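Local coordinates for xylose isomerase-like TIM barrel (Anabaena variabilis ATCC 29413, PDB 2QW5), which probably acts as a sugar isomerase or epimerase, binding a zinc ion and d-xylose in its TIM-barrel pocket, at residues R297-F300 with E305-P308. Residues are numbered along the deposited sequence; the frame is centred on the assembly and turned at random.
Sequences RRKF and EDPP
Lys299 reaches across to Asp306 in a surface salt bridge that ties together two parts of the long loop between helices 287-290 and 314-332, after the eighth strand of the TIM barrel. The lysine chain is fully extended, with CG anti to the backbone N (chi1 -176°), and this length carries its ammonium group to the second segment. A lysine suits the place because a slim aliphatic stem can span the distance and still deliver a charge. The two side chains approach from opposite directions, and the ammonium group meets both carboxylate oxygens of Asp306. The stronger bond runs from Lys299 NZ to the syn lone pair of Asp306 OD1, at 2.8 Å; the one to Asp306 OD2, 2.9 Å from Lys299 NZ, is weak. The short aspartate side chain holds its carboxylate near the main chain, and OD2 also accepts a hydrogen bond from the backbone N of Ile302, which links the carboxylate to the intervening loop as well. On the lysine side, the backbone N of Lys299 hydrogen-bonds to OD1 of Asp149 of the second subunit, which places this loop at a subunit interface. Glu305 adds a second negative charge that probably helps to stabilise the ammonium group, although no direct bond forms. Instead, one water accepts from Lys299 NZ at 2.8 Å and donates to Glu305 OE2 at 2.7 Å.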
# COMPACT_ATOMS: atom_id res chain seq x y z
N ARG A 297 18.58 -7.94 -8.26
CA ARG A 297 19.82 -8.70 -8.38
C ARG A 297 19.92 -9.82 -7.35
O ARG A 297 19.41 -9.73 -6.23
CB ARG A 297 21.05 -7.79 -8.24
CG ARG A 297 21.15 -6.91 -6.94
CD ARG A 297 22.49 -6.16 -6.88
NE ARG A 297 22.41 -4.94 -6.07
CZ ARG A 297 22.57 -4.85 -4.75
NH1 ARG A 297 22.80 -5.92 -4.01
NH2 ARG A 297 22.46 -3.66 -4.16
N ARG A 298 20.69 -10.84 -7.71
CA ARG A 298 20.92 -11.94 -6.79
C ARG A 298 21.78 -11.51 -5.59
O ARG A 298 22.63 -10.58 -5.68
CB ARG A 298 21.60 -13.11 -7.49
CG ARG A 298 20.77 -13.76 -8.54
CD ARG A 298 21.49 -15.01 -9.05
NE ARG A 298 20.73 -15.63 -10.13
CZ ARG A 298 19.70 -16.48 -9.99
NH1 ARG A 298 19.25 -16.87 -8.79
NH2 ARG A 298 19.10 -16.95 -11.08
N LYS A 299 21.54 -12.20 -4.47
CA LYS A 299 22.24 -11.98 -3.22
C LYS A 299 23.70 -12.44 -3.36
O LYS A 299 23.98 -13.44 -4.02
CB LYS A 299 21.56 -12.77 -2.08
CG LYS A 299 22.16 -12.55 -0.67
CD LYS A 299 21.39 -13.32 0.38
CE LYS A 299 21.81 -12.93 1.79
NZ LYS A 299 21.14 -13.78 2.83
N PHE A 300 24.60 -11.69 -2.73
CA PHE A 300 26.00 -12.11 -2.59
C PHE A 300 25.93 -12.95 -1.31
O PHE A 300 25.94 -12.42 -0.18
CB PHE A 300 26.98 -10.95 -2.45
CG PHE A 300 26.74 -9.84 -3.42
CD1 PHE A 300 26.69 -10.10 -4.78
CD2 PHE A 300 26.62 -8.52 -2.98
CE1 PHE A 300 26.51 -9.09 -5.71
CE2 PHE A 300 26.45 -7.49 -3.91
CZ PHE A 300 26.37 -7.78 -5.28
N GLU A 305 26.04 -18.50 6.74
CA GLU A 305 24.62 -18.20 6.89
C GLU A 305 23.84 -18.83 5.76
O GLU A 305 22.94 -19.66 6.00
CB GLU A 305 24.34 -16.70 6.93
CG GLU A 305 22.83 -16.38 7.05
CD GLU A 305 22.53 -14.91 7.04
OE1 GLU A 305 23.49 -14.11 7.16
OE2 GLU A 305 21.34 -14.57 6.91
N ASP A 306 24.18 -18.42 4.54
CA ASP A 306 23.47 -18.87 3.35
C ASP A 306 24.14 -20.10 2.78
O ASP A 306 25.35 -20.26 2.92
CB ASP A 306 23.48 -17.78 2.28
CG ASP A 306 22.82 -16.50 2.74
OD1 ASP A 306 21.68 -16.53 3.23
OD2 ASP A 306 23.45 -15.44 2.52
N PRO A 307 23.36 -21.00 2.15
CA PRO A 307 24.00 -22.12 1.47
C PRO A 307 24.82 -21.64 0.25
O PRO A 307 24.38 -20.74 -0.48
CB PRO A 307 22.81 -22.98 0.99
CG PRO A 307 21.66 -22.06 0.93
CD PRO A 307 21.88 -21.08 2.05
N PRO A 308 26.00 -22.23 0.02
CA PRO A 308 26.77 -21.82 -1.15
C PRO A 308 26.06 -22.05 -2.47
O PRO A 308 25.22 -22.93 -2.56
CB PRO A 308 28.04 -22.69 -1.08
CG PRO A 308 27.77 -23.73 -0.11
CD PRO A 308 26.73 -23.23 0.82
O HOH W 1 20.94 -12.45 5.30